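Local coordinates for chitin-binding domain 3 protein (Micromonospora aurantiaca ATCC 27029, PDB 5OPF), which probably cleaves glycosidic bonds of insoluble polysaccharides such as cellulose or chitin by oxidation, acting as a copper-dependent lytic polysaccharide monooxygenase, at residues N24-M27 / A28-P32; M33-Q36 / A37-D41; E54-A57 / G58-G62; G78-N81 / A82-T85; G121-A124 / L125-P128. All coordinates share one frame; numbering follows the deposited sequence. Where two conformers were deposited one is given.

Interaction 1 (N24-M27 / A28-P32)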
loop_
_atom_site.group_PDB
_atom_site.type_symbol
_atom_site.label_atom_id
_atom_site.label_comp_id
_atom_site.label_asym_id
_atom_site.label_seq_id
_atom_site.Cartn_x
_atom_site.Cartn_y
_atom_site.Cartn_z
ATOM N N ASN A 24 -7.430 8.941 20.266
ATOM C CA ASN A 24 -8.228 8.088 21.150
ATOM C C ASN A 24 -7.325 7.085 21.859
ATOM O O ASN A 24 -6.716 6.239 21.191
ATOM C CB ASN A 24 -9.249 7.330 20.310
ATOM C CG ASN A 24 -10.242 6.563 21.153
ATOM O OD1 ASN A 24 -10.014 6.312 22.345
ATOM N ND2 ASN A 24 -11.358 6.183 20.539
ATOM N N PRO A 25 -7.207 7.127 23.188
ATOM C CA PRO A 25 -6.308 6.181 23.867
ATOM C C PRO A 25 -6.701 4.729 23.678
ATOM O O PRO A 25 -5.841 3.848 23.802
ATOM C CB PRO A 25 -6.400 6.601 25.342
ATOM C CG PRO A 25 -6.883 8.013 25.308
ATOM C CD PRO A 25 -7.784 8.106 24.126
ATOM N N ALA A 26 -7.972 4.455 23.376
ATOM C CA ALA A 26 -8.411 3.088 23.107
ATOM C C ALA A 26 -7.652 2.453 21.950
ATOM O O ALA A 26 -7.572 1.219 21.869
ATOM C CB ALA A 26 -9.909 3.083 22.791
ATOM N N MET A 27 -7.093 3.267 21.048
ATOM C CA MET A 27 -6.388 2.727 19.894
ATOM C C MET A 27 -5.227 1.838 20.316
ATOM O O MET A 27 -4.888 0.887 19.605
ATOM C CB MET A 27 -5.873 3.877 19.035
ATOM C CG MET A 27 -5.484 3.444 17.635
ATOM S SD MET A 27 -4.541 4.660 16.687
ATOM C CE MET A 27 -5.484 6.161 16.930
ATOM N N ALA A 28 -4.588 2.140 21.447
ATOM C CA ALA A 28 -3.419 1.370 21.858
ATOM C C ALA A 28 -3.752 -0.106 22.013
ATOM O O ALA A 28 -2.906 -0.964 21.741
ATOM C CB ALA A 28 -2.851 1.939 23.156
ATOM N N THR A 29 -4.968 -0.425 22.461
ATOM C CA THR A 29 -5.354 -1.823 22.559
ATOM C C THR A 29 -6.181 -2.303 21.382
ATOM O O THR A 29 -6.015 -3.458 20.984
ATOM C CB THR A 29 -6.110 -2.113 23.856
ATOM O OG1 THR A 29 -7.257 -1.265 23.941
ATOM C CG2 THR A 29 -5.204 -1.900 25.058
ATOM N N GLN A 30 -7.026 -1.459 20.788
ATOM C CA GLN A 30 -7.877 -1.898 19.692
ATOM C C GLN A 30 -7.113 -2.053 18.381
ATOM O O GLN A 30 -7.480 -2.897 17.555
ATOM C CB GLN A 30 -9.040 -0.926 19.512
ATOM C CG GLN A 30 -10.015 -0.926 20.694
ATOM C CD GLN A 30 -11.143 0.081 20.547
ATOM O OE1 GLN A 30 -11.321 0.690 19.494
ATOM N NE2 GLN A 30 -11.907 0.265 21.618
ATOM N N ASP A 31 -6.056 -1.270 18.161
ATOM C CA ASP A 31 -5.324 -1.288 16.892
ATOM C C ASP A 31 -3.891 -0.861 17.176
ATOM O O ASP A 31 -3.482 0.262 16.872
ATOM C CB ASP A 31 -6.020 -0.384 15.869
ATOM C CG ASP A 31 -5.466 -0.499 14.455
ATOM O OD1 ASP A 31 -4.374 -1.084 14.242
ATOM O OD2 ASP A 31 -6.134 0.051 13.543
ATOM N N PRO A 32 -3.103 -1.746 17.804
ATOM C CA PRO A 32 -1.734 -1.373 18.197
ATOM C C PRO A 32 -0.863 -0.922 17.040
ATOM O O PRO A 32 0.013 -0.068 17.234
ATOM C CB PRO A 32 -1.197 -2.652 18.857
ATOM C CG PRO A 32 -2.426 -3.341 19.372
ATOM C CD PRO A 32 -3.503 -3.049 18.373
#
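Gln30 swings CG beside its own backbone N (chi1 -67°) and then runs extended, which lays the chain alongside Ala26 and brings Gln30 NE2 within 3.6 Å of Ala26 CB. Thr29 instead sets OG1 between its backbone N and carbonyl carbon (chi1 57°), turning the hydroxyl back toward Ala26 O at 3.3 Å; a second conformer of this threonine makes that long bond doubtful. The same Ala26 O has two firmer donors: Gln30 N comes in at 2.9 Å almost straight along the C=O axis, whereas Thr29 N, at 3.1 Å, sits above the carbonyl plane. This is the opening turn of helix 27-30. Asn24 starts it: its OD1 accepts Ala26 N at 2.9 Å as a cap, while ND2 is held by Asp21. Pro25 suits the next place because it has no N-H to leave without a partner there, and Pro25 O accepts Ala28 N. The next carbonyl after that of Ala26, Met27 O, receives Asp31 N at 2.8 Å where the helix is ending. Met27 itself, long, flexible and apolar, reaches away from the turn to pack against Trp18, Cys34, Trp35 and Trp38. Asp31 leaves helical geometry and serves as N-cap of the following helix, OD1 accepting Cys34 N, while OD2 meets Arg17 in a salt bridge and Trp18 NE1 in a hydrogen bond. Its two oxygens thus link the junction of helices 27-30 and 32-40 to helix 10-18, and the buried carboxylate, set among an arginine, an indole N-H and a helix start, is probably kept ionised.

Interaction 2 (M33-Q36 / A37-D41)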
loop_
_atom_site.group_PDB
_atom_site.type_symbol
_atom_site.label_atom_id
_atom_site.label_comp_id
_atom_site.label_asym_id
_atom_site.label_seq_id
_atom_site.Cartn_x
_atom_site.Cartn_y
_atom_site.Cartn_z
ATOM N N MET A 33 -1.062 -1.473 15.843
ATOM C CA MET A 33 -0.233 -1.055 14.718
ATOM C C MET A 33 -0.559 0.366 14.275
ATOM O O MET A 33 0.353 1.145 13.982
ATOM C CB MET A 33 -0.326 -2.034 13.552
ATOM C CG MET A 33 0.321 -3.390 13.799
ATOM S SD MET A 33 2.108 -3.317 14.185
ATOM C CE MET A 33 2.060 -3.342 15.982
ATOM N N CYS A 34 -1.841 0.736 14.201
ATOM C CA CYS A 34 -2.136 2.140 13.911
ATOM C C CYS A 34 -1.687 3.055 15.052
ATOM O O CYS A 34 -1.235 4.180 14.804
ATOM C CB CYS A 34 -3.602 2.388 13.552
ATOM S SG CYS A 34 -4.110 1.737 11.946
ATOM N N TRP A 35 -1.789 2.599 16.303
ATOM C CA TRP A 35 -1.337 3.425 17.420
ATOM C C TRP A 35 0.150 3.744 17.312
ATOM O O TRP A 35 0.552 4.908 17.426
ATOM C CB TRP A 35 -1.660 2.750 18.752
ATOM C CG TRP A 35 -1.276 3.554 19.982
ATOM C CD1 TRP A 35 -0.306 3.236 20.884
ATOM C CD2 TRP A 35 -1.877 4.778 20.458
ATOM N NE1 TRP A 35 -0.260 4.179 21.887
ATOM C CE2 TRP A 35 -1.204 5.140 21.643
ATOM C CE3 TRP A 35 -2.899 5.612 19.983
ATOM C CZ2 TRP A 35 -1.531 6.293 22.370
ATOM C CZ3 TRP A 35 -3.227 6.757 20.712
ATOM C CH2 TRP A 35 -2.538 7.085 21.886
ATOM N N GLN A 36 0.996 2.728 17.090
ATOM C CA GLN A 36 2.425 3.019 17.005
ATOM C C GLN A 36 2.735 3.906 15.805
ATOM O O GLN A 36 3.656 4.732 15.857
ATOM C CB GLN A 36 3.274 1.739 17.022
ATOM C CG GLN A 36 3.030 0.727 15.905
ATOM C CD GLN A 36 3.867 0.940 14.650
ATOM O OE1 GLN A 36 5.085 1.145 14.723
ATOM N NE2 GLN A 36 3.226 0.854 13.495
ATOM N N ALA A 37 1.959 3.784 14.731
ATOM C CA ALA A 37 2.165 4.646 13.574
ATOM C C ALA A 37 1.775 6.088 13.886
ATOM O O ALA A 37 2.546 7.015 13.631
ATOM C CB ALA A 37 1.386 4.116 12.364
ATOM N N TRP A 38 0.577 6.304 14.439
ATOM C CA TRP A 38 0.148 7.663 14.759
ATOM C C TRP A 38 1.080 8.310 15.770
ATOM O O TRP A 38 1.354 9.517 15.694
ATOM C CB TRP A 38 -1.278 7.642 15.301
ATOM C CG TRP A 38 -2.379 7.590 14.252
ATOM C CD1 TRP A 38 -3.178 6.521 13.933
ATOM C CD2 TRP A 38 -2.822 8.667 13.420
ATOM N NE1 TRP A 38 -4.068 6.876 12.947
ATOM C CE2 TRP A 38 -3.880 8.192 12.628
ATOM C CE3 TRP A 38 -2.429 9.996 13.275
ATOM C CZ2 TRP A 38 -4.547 9.004 11.708
ATOM C CZ3 TRP A 38 -3.084 10.787 12.360
ATOM C CH2 TRP A 38 -4.129 10.296 11.595
ATOM N N GLN A 39 1.572 7.532 16.734
ATOM C CA GLN A 39 2.466 8.094 17.742
ATOM C C GLN A 39 3.821 8.469 17.146
ATOM O O GLN A 39 4.424 9.471 17.551
ATOM C CB GLN A 39 2.628 7.114 18.904
ATOM C CG GLN A 39 1.343 6.868 19.694
ATOM C CD GLN A 39 0.973 8.018 20.613
ATOM O OE1 GLN A 39 0.109 8.839 20.295
ATOM N NE2 GLN A 39 1.620 8.074 21.767
ATOM N N ALA A 40 4.313 7.691 16.180
ATOM C CA ALA A 40 5.644 7.933 15.623
ATOM C C ALA A 40 5.654 9.138 14.688
ATOM O O ALA A 40 6.569 9.969 14.744
ATOM C CB ALA A 40 6.127 6.688 14.882
ATOM N N ASP A 41 4.662 9.237 13.806
ATOM C CA ASP A 41 4.605 10.364 12.886
ATOM C C ASP A 41 3.207 10.434 12.281
ATOM O O ASP A 41 2.883 9.676 11.349
ATOM C CB ASP A 41 5.646 10.237 11.777
ATOM C CG ASP A 41 5.755 11.508 10.942
ATOM O OD1 ASP A 41 4.803 12.322 10.965
ATOM O OD2 ASP A 41 6.790 11.706 10.272
#
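Residues 33-36 and 37-40 are successive turns of helix 32-40, which Asp41 leaves, and they are joined by i to i+4 bonds: Trp38 N reaches Cys34 O at 2.8 Å and Gln39 N reaches Trp35 O at 2.9 Å, both nearly in line with the C=O. On the outside of this helix Trp35 and Gln39 stack. The bend of Gln39 at chi2 (-75°) folds its amide flat against the indole, the two planes only 7° apart; Gln39 CG lies over the five-membered ring of Trp35, 3.8 Å from its centroid, in a CH-pi contact, and Gln39 CD is 3.5 Å from Trp35 CZ2. Without the indole, as with a serine here, the Gln39 amide is likely to lose its flat support and turn. Gln36 curls back over its own helix, and Gln36 NE2 meets a lone pair of Met33 O at 2.9 Å, an oxygen that also accepts Ala37 N. Ala37, small and buried, fits close against Met45 of helix 43-46 and Ala82. Cys34, disulfide-bonded to Cys14, ties the helix to helix 10-18; Trp38 packs against Trp18 and, edge-to-face, Trp46; Met27 and Ala28 of helix 27-30 pack on Trp35; and Gln36 bridges to Ala82 O and Thr85 OG1 in the loop beyond helix 75-78.

Interaction 3 (E54-A57 / G58-G62)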
loop_
_atom_site.group_PDB
_atom_site.type_symbol
_atom_site.label_atom_id
_atom_site.label_comp_id
_atom_site.label_asym_id
_atom_site.label_seq_id
_atom_site.Cartn_x
_atom_site.Cartn_y
_atom_site.Cartn_z
ATOM N N GLU A 54 11.293 9.385 -5.865
ATOM C CA GLU A 54 11.545 9.946 -7.186
ATOM C C GLU A 54 12.917 9.502 -7.662
ATOM O O GLU A 54 13.826 9.281 -6.859
ATOM C CB GLU A 54 11.420 11.482 -7.187
ATOM C CG GLU A 54 9.968 11.899 -6.977
ATOM C CD GLU A 54 9.721 13.387 -6.953
ATOM O OE1 GLU A 54 10.683 14.160 -7.133
ATOM O OE2 GLU A 54 8.542 13.773 -6.767
ATOM N N GLY A 55 13.049 9.332 -8.973
ATOM C CA GLY A 55 14.325 8.985 -9.575
ATOM C C GLY A 55 14.725 7.528 -9.488
ATOM O O GLY A 55 15.894 7.208 -9.715
ATOM N N VAL A 56 13.794 6.624 -9.175
ATOM C CA VAL A 56 14.132 5.208 -9.054
ATOM C C VAL A 56 14.514 4.582 -10.390
ATOM O O VAL A 56 15.208 3.555 -10.422
ATOM C CB VAL A 56 12.947 4.488 -8.377
ATOM C CG1 VAL A 56 13.123 2.967 -8.399
ATOM C CG2 VAL A 56 12.784 4.988 -6.943
ATOM N N ALA A 57 14.083 5.169 -11.500
ATOM C CA ALA A 57 14.475 4.704 -12.833
ATOM C C ALA A 57 14.145 3.227 -13.031
ATOM O O ALA A 57 14.898 2.489 -13.670
ATOM C CB ALA A 57 15.954 4.987 -13.130
ATOM N N GLY A 58 13.007 2.802 -12.484
ATOM C CA GLY A 58 12.511 1.458 -12.657
ATOM C C GLY A 58 13.145 0.418 -11.763
ATOM O O GLY A 58 12.654 -0.720 -11.713
ATOM N N ASN A 59 14.214 0.751 -11.044
ATOM C CA ASN A 59 14.910 -0.231 -10.216
ATOM C C ASN A 59 14.337 -0.240 -8.795
ATOM O O ASN A 59 14.988 0.124 -7.809
ATOM C CB ASN A 59 16.404 0.049 -10.209
ATOM C CG ASN A 59 17.168 -0.995 -9.438
ATOM O OD1 ASN A 59 16.634 -2.076 -9.148
ATOM N ND2 ASN A 59 18.413 -0.684 -9.087
ATOM N N HIS A 60 13.090 -0.706 -8.695
ATOM C CA HIS A 60 12.393 -0.665 -7.413
ATOM C C HIS A 60 13.094 -1.531 -6.376
ATOM O O HIS A 60 13.287 -1.107 -5.230
ATOM C CB HIS A 60 10.930 -1.084 -7.586
ATOM C CG HIS A 60 10.221 -0.292 -8.630
ATOM N ND1 HIS A 60 9.898 1.034 -8.453
ATOM C CD2 HIS A 60 9.861 -0.608 -9.898
ATOM C CE1 HIS A 60 9.337 1.490 -9.557
ATOM N NE2 HIS A 60 9.310 0.520 -10.453
ATOM N N GLN A 61 13.488 -2.743 -6.751
ATOM C CA GLN A 61 14.122 -3.615 -5.769
ATOM C C GLN A 61 15.480 -3.079 -5.344
ATOM O O GLN A 61 15.893 -3.281 -4.196
ATOM C CB GLN A 61 14.227 -5.035 -6.307
ATOM C CG GLN A 61 14.727 -6.011 -5.276
ATOM C CD GLN A 61 14.727 -7.434 -5.765
ATOM O OE1 GLN A 61 14.539 -7.702 -6.951
ATOM N NE2 GLN A 61 14.962 -8.369 -4.851
ATOM N N GLY A 62 16.181 -2.385 -6.239
ATOM C CA GLY A 62 17.452 -1.800 -5.853
ATOM C C GLY A 62 17.286 -0.671 -4.854
ATOM O O GLY A 62 18.136 -0.478 -3.973
#
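Val56, Gly58 and Ala57 carry this local contact, in which the chain reverses after strand 52-54 and enters helix 60-63. Val56 sends CG1 anti to its backbone N (chi1 171°), against the backbone of Asn59, where it meets Asn59 O at 3.5 Å and approaches His60 ND1 at 3.8 Å, oblique to the imidazole. A branched apolar side chain fits here because its flanks also meet Ser184 and Tyr186 on strand 183-192. The reversal is a type I' beta turn closed by Asn59 N to Val56 O at 3.0 Å, the donor lying above the carbonyl plane. Such a turn asks for positive phi at both central residues: Ala57 tolerates it, its N held by Asp182 OD2, and Gly58 is suited to it, since a CB there would clash with Ala57 O. Gly58 C also sits over one face of the His60 ring, 3.9 Å above the plane toward the rim. Asn59, the centre of an inverse gamma turn, is then the N-cap of the helix: its OD1 accepts Gly62 N at 3.0 Å. His60 directs its ring into the fold, where Tyr186 OH bonds to ND1 and Tyr112 OH to NE2, fixing the rotation of the imidazole from both nitrogens.

Interaction 4 (G78-N81 / A82-T85)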
loop_
_atom_site.group_PDB
_atom_site.type_symbol
_atom_site.label_atom_id
_atom_site.label_comp_id
_atom_site.label_asym_id
_atom_site.label_seq_id
_atom_site.Cartn_x
_atom_site.Cartn_y
_atom_site.Cartn_z
ATOM N N GLY A 78 12.038 9.330 6.310
ATOM C CA GLY A 78 11.497 8.397 7.277
ATOM C C GLY A 78 10.057 8.624 7.684
ATOM O O GLY A 78 9.599 7.996 8.641
ATOM N N ARG A 79 9.314 9.465 6.959
ATOM C CA ARG A 79 7.940 9.784 7.330
ATOM C C ARG A 79 7.091 8.537 7.556
ATOM O O ARG A 79 6.236 8.520 8.452
ATOM C CB ARG A 79 7.315 10.669 6.248
ATOM C CG ARG A 79 5.819 10.895 6.404
ATOM C CD ARG A 79 5.309 11.959 5.463
ATOM N NE ARG A 79 5.688 13.276 5.968
ATOM C CZ ARG A 79 5.389 14.436 5.393
ATOM N NH1 ARG A 79 4.721 14.468 4.248
ATOM N NH2 ARG A 79 5.764 15.571 5.971
ATOM N N TYR A 80 7.282 7.509 6.725
ATOM C CA TYR A 80 6.436 6.319 6.718
ATOM C C TYR A 80 7.093 5.100 7.377
ATOM O O TYR A 80 6.582 3.978 7.229
ATOM C CB TYR A 80 6.009 5.987 5.274
ATOM C CG TYR A 80 5.309 7.135 4.568
ATOM C CD1 TYR A 80 3.939 7.331 4.691
ATOM C CD2 TYR A 80 6.020 8.018 3.776
ATOM C CE1 TYR A 80 3.298 8.385 4.056
ATOM C CE2 TYR A 80 5.395 9.071 3.127
ATOM C CZ TYR A 80 4.030 9.255 3.277
ATOM O OH TYR A 80 3.416 10.309 2.630
ATOM N N ASN A 81 8.175 5.296 8.140
ATOM C CA ASN A 81 8.928 4.170 8.691
ATOM C C ASN A 81 8.074 3.254 9.559
ATOM O O ASN A 81 8.318 2.042 9.605
ATOM C CB ASN A 81 10.109 4.679 9.514
ATOM C CG ASN A 81 11.237 5.222 8.659
ATOM O OD1 ASN A 81 11.141 5.278 7.440
ATOM N ND2 ASN A 81 12.316 5.630 9.311
ATOM N N ALA A 82 7.111 3.810 10.300
ATOM C CA ALA A 82 6.296 2.981 11.185
ATOM C C ALA A 82 5.410 1.995 10.430
ATOM O O ALA A 82 4.893 1.050 11.043
ATOM C CB ALA A 82 5.446 3.851 12.104
ATOM N N LEU A 83 5.243 2.166 9.117
ATOM C CA LEU A 83 4.505 1.177 8.342
ATOM C C LEU A 83 5.300 -0.105 8.140
ATOM O O LEU A 83 4.721 -1.096 7.672
ATOM C CB LEU A 83 4.067 1.766 6.995
ATOM C CG LEU A 83 3.294 3.087 7.058
ATOM C CD1 LEU A 83 2.832 3.417 5.650
ATOM C CD2 LEU A 83 2.127 3.022 8.040
ATOM N N ASP A 84 6.599 -0.114 8.460
ATOM C CA ASP A 84 7.410 -1.320 8.346
ATOM C C ASP A 84 7.320 -2.214 9.583
ATOM O O ASP A 84 7.878 -3.320 9.582
ATOM C CB ASP A 84 8.889 -0.957 8.110
ATOM C CG ASP A 84 9.152 -0.357 6.735
ATOM O OD1 ASP A 84 8.492 -0.777 5.754
ATOM O OD2 ASP A 84 10.070 0.505 6.654
ATOM N N THR A 85 6.667 -1.768 10.653
ATOM C CA THR A 85 6.608 -2.568 11.873
ATOM C C THR A 85 5.868 -3.875 11.615
ATOM O O THR A 85 4.892 -3.915 10.871
ATOM C CB THR A 85 5.915 -1.750 12.954
ATOM O OG1 THR A 85 6.665 -0.543 13.123
ATOM C CG2 THR A 85 5.833 -2.507 14.280
HETATM O O HOH W 1 6.357 6.624 10.456
HETATM O O HOH W 2 9.136 0.024 12.049
#
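Leu83 CD1 comes obliquely to the Tyr80 ring, which has Arg79 CG over one face, 3.7 Å above the plane and offset toward the rim. Tyr80 and Leu83 lie side by side and point the same way, with Leu83 CD1 4.1 Å from Tyr80 CB; both are buried. Leu83 CG stands beside its own backbone N (chi1 -53°), which brings it to 3.4 Å from Tyr80 O. The phenol reaches further, where the ring touches Ala44 and Leu51. A tyrosine suits this place, being apolar along most of its length, with a hydroxyl at the end that bonds to Asn47 O. Its side chain is about 11 Å from the bound copper ion, beyond the first shell, which His1, His108 and Tyr185 supply. Asp84 packs its CB against Asn81 O at 3.4 Å, while its carboxylate turns to Ser71 OG. The backbone here is a type I beta turn from Gly78 to Asn81 that runs on into a 3-10 segment, with its i to i+3 bonds: Leu83 N to Tyr80 O at 2.9 Å and Asp84 N to Asn81 O at 3.0 Å, each donor above the carbonyl plane. Gly78 adopts positive phi; a CB there would clash with Asn81 ND2 and be jammed against the preceding carbonyl oxygen. One water spans the turn, donating to Arg79 O and accepting from Ala82 N; another donates to Asn81 O and to Thr85 OG1, which also bonds to Gln36 OE1. Ala82, with its small methyl, lets this loop lie close on Ala37 and Ala40 of helix 32-40.

Interaction 5 (G121-A124 / L125-P128)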
loop_
_atom_site.group_PDB
_atom_site.type_symbol
_atom_site.label_atom_id
_atom_site.label_comp_id
_atom_site.label_asym_id
_atom_site.label_seq_id
_atom_site.Cartn_x
_atom_site.Cartn_y
_atom_site.Cartn_z
ATOM N N GLY A 121 2.604 -19.266 3.467
ATOM C CA GLY A 121 3.720 -19.524 4.351
ATOM C C GLY A 121 4.317 -18.268 4.955
ATOM O O GLY A 121 4.920 -18.342 6.033
ATOM N N TYR A 122 4.185 -17.122 4.282
ATOM C CA TYR A 122 4.639 -15.861 4.855
ATOM C C TYR A 122 3.778 -15.524 6.063
ATOM O O TYR A 122 2.547 -15.603 5.993
ATOM C CB TYR A 122 4.544 -14.725 3.820
ATOM C CG TYR A 122 4.831 -13.367 4.431
ATOM C CD1 TYR A 122 6.106 -13.057 4.878
ATOM C CD2 TYR A 122 3.833 -12.417 4.590
ATOM C CE1 TYR A 122 6.379 -11.831 5.482
ATOM C CE2 TYR A 122 4.094 -11.198 5.191
ATOM C CZ TYR A 122 5.366 -10.908 5.634
ATOM O OH TYR A 122 5.602 -9.699 6.243
ATOM N N ASN A 123 4.417 -15.126 7.164
ATOM C CA ASN A 123 3.728 -14.739 8.396
ATOM C C ASN A 123 3.922 -13.245 8.672
ATOM O O ASN A 123 4.946 -12.833 9.230
ATOM C CB ASN A 123 4.218 -15.570 9.573
ATOM C CG ASN A 123 3.377 -15.351 10.816
ATOM O OD1 ASN A 123 2.602 -14.402 10.891
ATOM N ND2 ASN A 123 3.525 -16.232 11.793
ATOM N N ALA A 124 2.925 -12.435 8.310
ATOM C CA ALA A 124 3.015 -10.991 8.494
ATOM C C ALA A 124 3.091 -10.584 9.955
ATOM O O ALA A 124 3.493 -9.448 10.251
ATOM C CB ALA A 124 1.799 -10.322 7.861
ATOM N N LEU A 125 2.678 -11.463 10.869
ATOM C CA LEU A 125 2.694 -11.136 12.290
ATOM C C LEU A 125 4.102 -11.162 12.862
ATOM O O LEU A 125 4.367 -10.496 13.870
ATOM C CB LEU A 125 1.829 -12.131 13.062
ATOM C CG LEU A 125 0.350 -12.167 12.681
ATOM C CD1 LEU A 125 -0.392 -13.224 13.483
ATOM C CD2 LEU A 125 -0.319 -10.808 12.837
ATOM N N THR A 126 5.008 -11.938 12.258
ATOM C CA THR A 126 6.323 -12.189 12.832
ATOM C C THR A 126 7.492 -11.820 11.933
ATOM O O THR A 126 8.612 -11.693 12.443
ATOM C CB THR A 126 6.492 -13.678 13.175
ATOM O OG1 THR A 126 6.459 -14.450 11.967
ATOM C CG2 THR A 126 5.397 -14.147 14.121
ATOM N N SER A 127 7.287 -11.668 10.629
ATOM C CA SER A 127 8.401 -11.631 9.699
ATOM C C SER A 127 8.379 -10.350 8.875
ATOM O O SER A 127 7.321 -9.964 8.367
ATOM C CB SER A 127 8.295 -12.808 8.724
ATOM O OG SER A 127 8.328 -14.042 9.417
ATOM N N PRO A 128 9.527 -9.693 8.690
ATOM C CA PRO A 128 9.566 -8.507 7.830
ATOM C C PRO A 128 9.229 -8.892 6.399
ATOM O O PRO A 128 9.544 -9.996 5.946
ATOM C CB PRO A 128 11.017 -8.033 7.951
ATOM C CG PRO A 128 11.769 -9.249 8.295
ATOM C CD PRO A 128 10.869 -10.069 9.163
HETATM O O HOH W 3 7.173 -15.776 7.482
#
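Asn123 and Thr126 set their side chains at about a right angle, with Thr126 OG1 3.4 Å from Asn123 CG, while Asn123 and Leu125 cross obliquely. With CG anti to its backbone N (chi1 -171°), Asn123 directs OD1 forward along the chain, and this oxygen accepts Leu125 N at 2.9 Å from above the carbonyl plane. That bond makes an Asx turn, nested in a beta turn in which Thr126 N meets Asn123 O at 3.2 Å. The same backbone oxygen receives Ser127 N at 3.0 Å, coming almost straight on to the C=O, so one residue grips three successive N-H groups. Were Asn123 exchanged for a valine, Leu125 N would probably lose its side-chain acceptor and the start of the turn become less fixed. Around the Tyr122 ring, Ala124 N is over one face and Pro128 O is at the edge near the ring plane; the phenol OH makes a weak bond of 2.7 Å to Ser127 O, though its proton has another acceptor within reach. A water joins the two arms, taking Asn123 N at 2.8 Å and meeting Ser127 OG at the same length, while the small Ser127 hydroxyl also pairs with Thr126 OG1. The loop links strands 110-118 and 134-140; Tyr122 and Ala124 rest on Val171 of strand 169-178, and Leu125 reaches Arg169 and Ala88.

All five contacts follow in order along one chain, made of a beta-sandwich core with helices inserted between its strands, as in related enzymes. Interactions 1 and 2, with centres about 10 Å apart, lie on helices 27-30 and 32-40, which follow each other in the chain and touch. Interaction 4 is about 9 Å from interaction 2 between centres and touches it, with probable hydrogen bonds from Gln36. Interaction 3 lies on the opposite side of the chain's centre from interaction 1, their centres about 36 Å apart; interaction 5 is about 17 Å from interaction 4 between centres. Interactions 1, 2 and 4 thus form one touching cluster, while 3 and 5 belong to loops next to strands of the mixed sheet.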